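Long-range contact in Alpha/beta hydrolase family protein (PDB 3OOS), which is probably a hydrolase of the alpha/beta fold family, though its substrate and exact reaction are not established: residues A[39-51]-A[263-277]. Residues are numbered along the deposited sequence; the frame is centred on the assembly and turned at random. Where two conformers were deposited one is given.
Sequences GNTFANPFTDHYS and FVEEIDKFNQFVNDT
The Phe-263 ring carries Phe-42 CB over the centre of one face, 3.8 Å from its centroid, while the edge of the Phe-42 ring is turned toward that same face in an offset edge-to-face pair with planes 66° apart. CG anti to the backbone N (chi1 165°) gives the Phe-42 ring this orientation, with CD1 3.7 Å from Phe-263 CD2. In this alpha/beta hydrolase fold, the pair lies against Tyr-227 of strand 224-229, and Phe-42 also reaches the GxSxG segment that includes Ser-99, probably the nucleophile elbow of this fold. The contact joins the loop leading into strand 51-55 to helices 262-265 and 267-276.

Farther along, the Phe-270 ring is sandwiched between Phe-263 CB, over the centre of one face, and Phe-273 CD2, offset on the opposite face. Pro-45 CB and Phe-46 CE2 meet its edge in plane. The Phe-46 and Phe-270 rings are nearly perpendicular, at 88°. The two methyls of Val-274 meet different rings: CG2 sits over a face of Phe-46, 4.0 Å from the ring centroid, and CG1 meets the edge of the His-49 ring, 3.8 Å from CD2. Asn-275 CA covers a face of that imidazole.

Along the more polar margin, waters bridge the two segments. One donates to both Asp-48 OD2 and Asn-271 OD1; another lies in the His-49 ring plane, 2.8 Å from NE2, and donates to Asn-271 O. At the far end Lys-118 of strand 116-122 hydrogen-bonds to both Tyr-50 OH and Thr-277 O. Thr-277 OG1, in the plane of the Tyr-50 ring, accepts a 2.7 Å hydrogen bond from Tyr-50 OH and donates to a lone pair of Val-274 O at 2.6 Å.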
ATOM      1  N   GLY A  39      13.596   5.706  -1.334  1.00 11.54           N
ATOM      2  CA  GLY A  39      12.862   4.517  -0.927  1.00 11.17           C
ATOM      3  C   GLY A  39      11.586   4.891  -0.204  1.00 10.94           C
ATOM      4  O   GLY A  39      10.975   5.920  -0.490  1.00 11.03           O
ATOM      5  N   ASN A  40      11.191   4.056   0.751  1.00 10.42           N
ATOM      6  CA  ASN A  40       9.899   4.197   1.401  1.00 10.46           C
ATOM      7  C   ASN A  40       9.911   3.507   2.761  1.00 10.29           C
ATOM      8  O   ASN A  40      10.505   2.442   2.909  1.00 10.63           O
ATOM      9  CB  ASN A  40       8.815   3.604   0.493  1.00 10.33           C
ATOM     10  CG  ASN A  40       7.465   3.554   1.157  1.00 10.57           C
ATOM     11  OD1 ASN A  40       7.051   2.508   1.655  1.00 11.25           O
ATOM     12  ND2 ASN A  40       6.771   4.687   1.181  1.00 10.55           N
ATOM     13  N   THR A  41       9.246   4.109   3.744  1.00 10.12           N
ATOM     14  CA  THR A  41       9.327   3.637   5.132  1.00 10.11           C
ATOM     15  C   THR A  41       8.560   2.338   5.405  1.00  9.93           C
ATOM     16  O   THR A  41       8.857   1.641   6.374  1.00 10.29           O
ATOM     17  CB  THR A  41       8.895   4.720   6.140  1.00 10.26           C
ATOM     18  OG1 THR A  41       7.616   5.236   5.767  1.00 10.59           O
ATOM     19  CG2 THR A  41       9.911   5.853   6.180  1.00 10.34           C
ATOM     20  N   PHE A  42       7.580   2.020   4.560  1.00  9.67           N
ATOM     21  CA  PHE A  42       6.925   0.712   4.608  1.00  9.42           C
ATOM     22  C   PHE A  42       7.812  -0.360   3.967  1.00  9.29           C
ATOM     23  O   PHE A  42       7.957  -1.460   4.510  1.00  9.08           O
ATOM     24  CB  PHE A  42       5.539   0.763   3.949  1.00  9.57           C
ATOM     25  CG  PHE A  42       4.959  -0.588   3.633  1.00  9.61           C
ATOM     26  CD1 PHE A  42       4.542  -1.444   4.650  1.00  9.44           C
ATOM     27  CD2 PHE A  42       4.817  -0.999   2.310  1.00 10.07           C
ATOM     28  CE1 PHE A  42       4.007  -2.697   4.351  1.00  9.65           C
ATOM     29  CE2 PHE A  42       4.283  -2.245   2.001  1.00 10.35           C
ATOM     30  CZ  PHE A  42       3.874  -3.098   3.024  1.00 10.02           C
ATOM     31  N   ALA A  43       8.407  -0.032   2.821  1.00  9.25           N
ATOM     32  CA  ALA A  43       9.271  -0.970   2.097  1.00  9.25           C
ATOM     33  C   ALA A  43      10.585  -1.257   2.823  1.00  9.44           C
ATOM     34  O   ALA A  43      11.070  -2.389   2.808  1.00  9.34           O
ATOM     35  CB  ALA A  43       9.547  -0.459   0.674  1.00  9.45           C
ATOM     36  N   ASN A  44      11.145  -0.236   3.470  1.00  9.59           N
ATOM     37  CA  ASN A  44      12.506  -0.326   4.009  1.00  9.90           C
ATOM     38  C   ASN A  44      12.770  -1.460   5.008  1.00  9.89           C
ATOM     39  O   ASN A  44      13.789  -2.141   4.888  1.00  9.92           O
ATOM     40  CB  ASN A  44      12.976   1.025   4.569  1.00  9.98           C
ATOM     41  CG  ASN A  44      14.488   1.171   4.547  1.00 10.83           C
ATOM     42  OD1 ASN A  44      15.091   1.675   5.499  1.00 13.86           O
ATOM     43  ND2 ASN A  44      15.111   0.735   3.463  1.00  9.83           N
ATOM     44  N   PRO A  45      11.862  -1.685   5.987  1.00  9.89           N
ATOM     45  CA  PRO A  45      12.125  -2.784   6.926  1.00 10.21           C
ATOM     46  C   PRO A  45      12.268  -4.145   6.247  1.00 10.36           C
ATOM     47  O   PRO A  45      12.997  -5.007   6.740  1.00 11.03           O
ATOM     48  CB  PRO A  45      10.891  -2.768   7.836  1.00 10.09           C
ATOM     49  CG  PRO A  45      10.445  -1.354   7.811  1.00 10.06           C
ATOM     50  CD  PRO A  45      10.684  -0.897   6.399  1.00  9.90           C
ATOM     51  N   PHE A  46      11.595  -4.334   5.117  1.00 10.20           N
ATOM     52  CA  PHE A  46      11.676  -5.601   4.397  1.00 10.39           C
ATOM     53  C   PHE A  46      13.055  -5.869   3.794  1.00 10.63           C
ATOM     54  O   PHE A  46      13.424  -7.024   3.584  1.00 10.44           O
ATOM     55  CB  PHE A  46      10.575  -5.688   3.338  1.00 10.34           C
ATOM     56  CG  PHE A  46       9.199  -5.764   3.924  1.00 10.35           C
ATOM     57  CD1 PHE A  46       8.693  -6.978   4.387  1.00 10.90           C
ATOM     58  CD2 PHE A  46       8.416  -4.619   4.042  1.00 10.50           C
ATOM     59  CE1 PHE A  46       7.418  -7.051   4.944  1.00 11.45           C
ATOM     60  CE2 PHE A  46       7.144  -4.681   4.606  1.00 10.68           C
ATOM     61  CZ  PHE A  46       6.643  -5.900   5.057  1.00 11.37           C
ATOM     62  N   THR A  47      13.819  -4.803   3.550  1.00 11.06           N
ATOM     63  CA  THR A  47      15.153  -4.923   2.944  1.00 11.57           C
ATOM     64  C   THR A  47      16.177  -5.611   3.849  1.00 12.42           C
ATOM     65  O   THR A  47      17.248  -6.003   3.384  1.00 12.58           O
ATOM     66  CB  THR A  47      15.726  -3.555   2.489  1.00 11.48           C
ATOM     67  OG1 THR A  47      16.026  -2.745   3.635  1.00 11.20           O
ATOM     68  CG2 THR A  47      14.736  -2.831   1.590  1.00 11.02           C
ATOM     69  N   ASP A  48      15.845  -5.758   5.131  1.00 13.23           N
ATOM     70  CA  ASP A  48      16.680  -6.520   6.060  1.00 14.15           C
ATOM     71  C   ASP A  48      16.661  -8.027   5.765  1.00 14.28           C
ATOM     72  O   ASP A  48      17.569  -8.748   6.180  1.00 14.53           O
ATOM     73  CB  ASP A  48      16.251  -6.271   7.518  1.00 14.84           C
ATOM     74  CG  ASP A  48      16.647  -4.886   8.031  1.00 16.54           C
ATOM     75  OD1 ASP A  48      17.505  -4.216   7.416  1.00 18.61           O
ATOM     76  OD2 ASP A  48      16.103  -4.467   9.077  1.00 18.89           O
ATOM     77  N   HIS A  49      15.636  -8.495   5.047  1.00 14.02           N
ATOM     78  CA  HIS A  49      15.444  -9.939   4.826  1.00 13.85           C
ATOM     79  C   HIS A  49      15.053 -10.334   3.403  1.00 13.04           C
ATOM     80  O   HIS A  49      15.072 -11.520   3.054  1.00 13.15           O
ATOM     81  CB  HIS A  49      14.415 -10.497   5.813  1.00 14.49           C
ATOM     82  CG  HIS A  49      14.815 -10.346   7.247  1.00 16.09           C
ATOM     83  ND1 HIS A  49      15.810 -11.106   7.825  1.00 17.82           N
ATOM     84  CD2 HIS A  49      14.367  -9.513   8.214  1.00 17.25           C
ATOM     85  CE1 HIS A  49      15.949 -10.754   9.090  1.00 18.17           C
ATOM     86  NE2 HIS A  49      15.086  -9.789   9.352  1.00 18.25           N
ATOM     87  N   TYR A  50      14.700  -9.343   2.589  1.00 11.61           N
ATOM     88  CA  TYR A  50      14.253  -9.578   1.222  1.00 10.56           C
ATOM     89  C   TYR A  50      15.001  -8.691   0.236  1.00 10.16           C
ATOM     90  O   TYR A  50      15.525  -7.637   0.610  1.00 10.20           O
ATOM     91  CB  TYR A  50      12.762  -9.241   1.091  1.00 10.28           C
ATOM     92  CG  TYR A  50      11.808 -10.164   1.815  1.00 10.00           C
ATOM     93  CD1 TYR A  50      11.295 -11.299   1.187  1.00 10.38           C
ATOM     94  CD2 TYR A  50      11.389  -9.884   3.118  1.00 10.33           C
ATOM     95  CE1 TYR A  50      10.406 -12.149   1.848  1.00 10.45           C
ATOM     96  CE2 TYR A  50      10.500 -10.725   3.785  1.00 10.53           C
ATOM     97  CZ  TYR A  50      10.013 -11.853   3.145  1.00 10.88           C
ATOM     98  OH  TYR A  50       9.132 -12.683   3.801  1.00 11.73           O
ATOM     99  N   SER A  51      15.056  -9.133  -1.019  0.50  9.78           N
ATOM    100  CA  SER A  51      15.401  -8.251  -2.126  0.50  9.43           C
ATOM    101  C   SER A  51      14.110  -7.535  -2.491  0.50  9.18           C
ATOM    102  O   SER A  51      13.191  -8.151  -3.036  0.50  9.16           O
ATOM    103  CB  SER A  51      15.916  -9.045  -3.326  0.50  9.41           C
ATOM    104  OG  SER A  51      17.129  -9.712  -3.024  0.50  9.28           O
ATOM    105  N   PHE A 263       4.817   0.346  10.698  1.00 10.80           N
ATOM    106  CA  PHE A 263       6.209   0.200  10.247  1.00 11.15           C
ATOM    107  C   PHE A 263       7.149   1.306  10.746  1.00 11.48           C
ATOM    108  O   PHE A 263       8.364   1.104  10.796  1.00 12.05           O
ATOM    109  CB  PHE A 263       6.262   0.089   8.715  1.00 11.00           C
ATOM    110  CG  PHE A 263       5.304   1.009   8.016  1.00 10.69           C
ATOM    111  CD1 PHE A 263       5.676   2.315   7.704  1.00 10.71           C
ATOM    112  CD2 PHE A 263       4.018   0.576   7.694  1.00 10.44           C
ATOM    113  CE1 PHE A 263       4.783   3.176   7.069  1.00 10.30           C
ATOM    114  CE2 PHE A 263       3.119   1.426   7.064  1.00 10.18           C
ATOM    115  CZ  PHE A 263       3.500   2.732   6.751  1.00 10.50           C
ATOM    116  N   VAL A 264       6.589   2.464  11.111  1.00 11.55           N
ATOM    117  CA  VAL A 264       7.367   3.515  11.787  1.00 11.87           C
ATOM    118  C   VAL A 264       6.898   3.838  13.215  1.00 12.01           C
ATOM    119  O   VAL A 264       7.639   4.454  13.988  1.00 12.49           O
ATOM    120  CB  VAL A 264       7.465   4.828  10.958  1.00 11.87           C
ATOM    121  CG1 VAL A 264       8.380   4.636   9.763  1.00 12.41           C
ATOM    122  CG2 VAL A 264       6.085   5.326  10.524  1.00 11.92           C
ATOM    123  N   GLU A 265       5.689   3.414  13.570  1.00 11.77           N
ATOM    124  CA  GLU A 265       5.162   3.674  14.914  1.00 11.86           C
ATOM    125  C   GLU A 265       5.664   2.658  15.937  1.00 12.11           C
ATOM    126  O   GLU A 265       5.800   2.972  17.122  1.00 12.41           O
ATOM    127  CB  GLU A 265       3.635   3.705  14.910  1.00 11.62           C
ATOM    128  CG  GLU A 265       3.044   4.827  14.072  1.00 11.40           C
ATOM    129  CD  GLU A 265       1.542   4.867  14.160  1.00 11.29           C
ATOM    130  OE1 GLU A 265       1.017   5.347  15.182  1.00 11.01           O
ATOM    131  OE2 GLU A 265       0.882   4.400  13.213  1.00 12.62           O
ATOM    132  N   GLU A 266       5.920   1.438  15.470  1.00 12.26           N
ATOM    133  CA  GLU A 266       6.427   0.354  16.313  1.00 12.66           C
ATOM    134  C   GLU A 266       7.509  -0.387  15.544  1.00 13.03           C
ATOM    135  O   GLU A 266       7.316  -1.526  15.111  1.00 12.98           O
ATOM    136  CB  GLU A 266       5.299  -0.606  16.704  1.00 12.50           C
ATOM    137  CG  GLU A 266       4.246   0.004  17.617  1.00 12.91           C
ATOM    138  CD  GLU A 266       3.176  -0.988  18.009  1.00 13.43           C
ATOM    139  OE1 GLU A 266       3.502  -1.982  18.690  1.00 14.46           O
ATOM    140  OE2 GLU A 266       2.004  -0.766  17.641  1.00 13.81           O
ATOM    141  N   ILE A 267       8.650   0.274  15.382  1.00 13.73           N
ATOM    142  CA  ILE A 267       9.723  -0.207  14.507  1.00 14.36           C
ATOM    143  C   ILE A 267      10.255  -1.589  14.905  1.00 14.62           C
ATOM    144  O   ILE A 267      10.394  -2.468  14.048  1.00 14.44           O
ATOM    145  CB  ILE A 267      10.867   0.842  14.388  1.00 14.64           C
ATOM    146  CG1 ILE A 267      10.377   2.067  13.602  1.00 15.36           C
ATOM    147  CG2 ILE A 267      12.100   0.238  13.715  1.00 15.17           C
ATOM    148  CD1 ILE A 267      11.300   3.277  13.663  1.00 16.98           C
ATOM    149  N   ASP A 268      10.530  -1.783  16.196  1.00 15.13           N
ATOM    150  CA  ASP A 268      11.044  -3.065  16.688  1.00 15.86           C
ATOM    151  C   ASP A 268      10.072  -4.210  16.435  1.00 15.41           C
ATOM    152  O   ASP A 268      10.471  -5.268  15.944  1.00 15.50           O
ATOM    153  CB  ASP A 268      11.387  -2.995  18.181  1.00 16.59           C
ATOM    154  CG  ASP A 268      12.634  -2.167  18.465  1.00 18.62           C
ATOM    155  OD1 ASP A 268      13.427  -1.908  17.531  1.00 20.55           O
ATOM    156  OD2 ASP A 268      12.828  -1.788  19.642  1.00 21.46           O
ATOM    157  N   LYS A 269       8.798  -3.998  16.768  1.00 14.83           N
ATOM    158  CA  LYS A 269       7.782  -5.024  16.542  1.00 14.55           C
ATOM    159  C   LYS A 269       7.558  -5.283  15.049  1.00 13.87           C
ATOM    160  O   LYS A 269       7.357  -6.432  14.642  1.00 13.83           O
ATOM    161  CB  LYS A 269       6.468  -4.675  17.242  1.00 14.78           C
ATOM    162  CG  LYS A 269       5.420  -5.779  17.155  1.00 15.82           C
ATOM    163  CD  LYS A 269       4.231  -5.509  18.055  1.00 17.84           C
ATOM    164  CE  LYS A 269       3.118  -6.508  17.786  1.00 18.43           C
ATOM    165  NZ  LYS A 269       2.109  -6.527  18.888  1.00 20.06           N
ATOM    166  N   PHE A 270       7.607  -4.230  14.236  1.00 13.17           N
ATOM    167  CA  PHE A 270       7.463  -4.413  12.792  1.00 12.65           C
ATOM    168  C   PHE A 270       8.632  -5.204  12.203  1.00 12.95           C
ATOM    169  O   PHE A 270       8.437  -6.023  11.304  1.00 12.55           O
ATOM    170  CB  PHE A 270       7.265  -3.090  12.041  1.00 12.20           C
ATOM    171  CG  PHE A 270       6.713  -3.276  10.656  1.00 11.25           C
ATOM    172  CD1 PHE A 270       5.342  -3.420  10.458  1.00 10.56           C
ATOM    173  CD2 PHE A 270       7.561  -3.346   9.553  1.00 10.23           C
ATOM    174  CE1 PHE A 270       4.821  -3.617   9.183  1.00 10.05           C
ATOM    175  CE2 PHE A 270       7.050  -3.545   8.273  1.00 10.45           C
ATOM    176  CZ  PHE A 270       5.678  -3.675   8.087  1.00  9.95           C
ATOM    177  N   ASN A 271       9.837  -4.963  12.716  1.00 13.35           N
ATOM    178  CA  ASN A 271      11.008  -5.744  12.322  1.00 14.17           C
ATOM    179  C   ASN A 271      10.833  -7.223  12.645  1.00 14.50           C
ATOM    180  O   ASN A 271      11.183  -8.084  11.833  1.00 14.63           O
ATOM    181  CB  ASN A 271      12.286  -5.198  12.966  1.00 14.40           C
ATOM    182  CG  ASN A 271      12.797  -3.943  12.280  1.00 15.11           C
ATOM    183  OD1 ASN A 271      12.532  -3.710  11.098  1.00 16.27           O
ATOM    184  ND2 ASN A 271      13.545  -3.127  13.019  1.00 16.71           N
ATOM    185  N   GLN A 272      10.274  -7.512  13.821  1.00 14.79           N
ATOM    186  CA  GLN A 272       9.970  -8.886  14.218  0.50 14.97           C
ATOM    187  C   GLN A 272       8.932  -9.491  13.275  1.00 14.83           C
ATOM    188  O   GLN A 272       9.043 -10.651  12.871  1.00 14.85           O
ATOM    189  CB  GLN A 272       9.482  -8.939  15.669  0.50 15.19           C
ATOM    190  CG  GLN A 272       9.305 -10.353  16.216  0.50 15.76           C
ATOM    191  CD  GLN A 272      10.548 -11.203  16.039  0.50 16.52           C
ATOM    192  OE1 GLN A 272      11.656 -10.780  16.368  0.50 17.46           O
ATOM    193  NE2 GLN A 272      10.371 -12.409  15.512  0.50 16.66           N
ATOM    194  N   PHE A 273       7.924  -8.689  12.922  1.00 14.35           N
ATOM    195  CA  PHE A 273       6.900  -9.109  11.969  1.00 13.95           C
ATOM    196  C   PHE A 273       7.523  -9.500  10.622  1.00 13.86           C
ATOM    197  O   PHE A 273       7.191 -10.547  10.067  1.00 13.69           O
ATOM    198  CB  PHE A 273       5.837  -8.017  11.783  1.00 13.75           C
ATOM    199  CG  PHE A 273       4.902  -8.271  10.629  1.00 13.21           C
ATOM    200  CD1 PHE A 273       3.866  -9.199  10.738  1.00 13.55           C
ATOM    201  CD2 PHE A 273       5.062  -7.584   9.426  1.00 12.72           C
ATOM    202  CE1 PHE A 273       3.001  -9.438   9.664  1.00 13.10           C
ATOM    203  CE2 PHE A 273       4.206  -7.817   8.354  1.00 12.73           C
ATOM    204  CZ  PHE A 273       3.170  -8.745   8.473  1.00 12.74           C
ATOM    205  N   VAL A 274       8.427  -8.663  10.111  1.00 13.89           N
ATOM    206  CA  VAL A 274       9.119  -8.947   8.846  1.00 14.14           C
ATOM    207  C   VAL A 274       9.851 -10.291   8.919  1.00 14.66           C
ATOM    208  O   VAL A 274       9.703 -11.142   8.038  1.00 14.38           O
ATOM    209  CB  VAL A 274      10.109  -7.815   8.455  1.00 14.10           C
ATOM    210  CG1 VAL A 274      10.947  -8.213   7.243  1.00 14.48           C
ATOM    211  CG2 VAL A 274       9.353  -6.515   8.171  1.00 14.17           C
ATOM    212  N   ASN A 275      10.626 -10.481   9.984  1.00 15.42           N
ATOM    213  CA  ASN A 275      11.333 -11.741  10.193  1.00 16.50           C
ATOM    214  C   ASN A 275      10.389 -12.947  10.210  1.00 16.72           C
ATOM    215  O   ASN A 275      10.722 -14.013   9.680  1.00 16.91           O
ATOM    216  CB  ASN A 275      12.147 -11.685  11.489  1.00 17.20           C
ATOM    217  CG  ASN A 275      13.108 -12.844  11.615  1.00 19.14           C
ATOM    218  OD1 ASN A 275      14.068 -12.954  10.854  1.00 21.58           O
ATOM    219  ND2 ASN A 275      12.851 -13.722  12.576  1.00 21.79           N
ATOM    220  N   ASP A 276       9.206 -12.762  10.793  1.00 16.77           N
ATOM    221  CA  ASP A 276       8.223 -13.839  10.925  1.00 17.13           C
ATOM    222  C   ASP A 276       7.503 -14.203   9.617  1.00 16.70           C
ATOM    223  O   ASP A 276       6.817 -15.227   9.549  1.00 16.72           O
ATOM    224  CB  ASP A 276       7.213 -13.519  12.036  1.00 17.70           C
ATOM    225  CG  ASP A 276       7.827 -13.583  13.433  1.00 19.38           C
ATOM    226  OD1 ASP A 276       8.949 -14.110  13.594  1.00 21.94           O
ATOM    227  OD2 ASP A 276       7.181 -13.097  14.383  1.00 21.56           O
ATOM    228  N   THR A 277       7.661 -13.372   8.587  1.00 15.99           N
ATOM    229  CA  THR A 277       7.099 -13.674   7.265  1.00 15.56           C
ATOM    230  C   THR A 277       7.985 -14.614   6.442  1.00 16.12           C
ATOM    231  O   THR A 277       7.567 -15.091   5.385  1.00 15.83           O
ATOM    232  CB  THR A 277       6.833 -12.399   6.418  1.00 15.04           C
ATOM    233  OG1 THR A 277       8.076 -11.775   6.065  1.00 13.92           O
ATOM    234  CG2 THR A 277       5.941 -11.413   7.160  1.00 14.39           C
TER
HETATM  235  O   HOH W   1      10.529   2.138   8.446  1.00 20.20           O
HETATM  236  O   HOH W   2      12.917  -5.881   9.313  1.00 20.16           O
HETATM  237  O   HOH W   3      14.334  -2.301   9.529  1.00 28.18           O
HETATM  238  O   HOH W   4      13.723  -8.032  11.021  1.00 38.73           O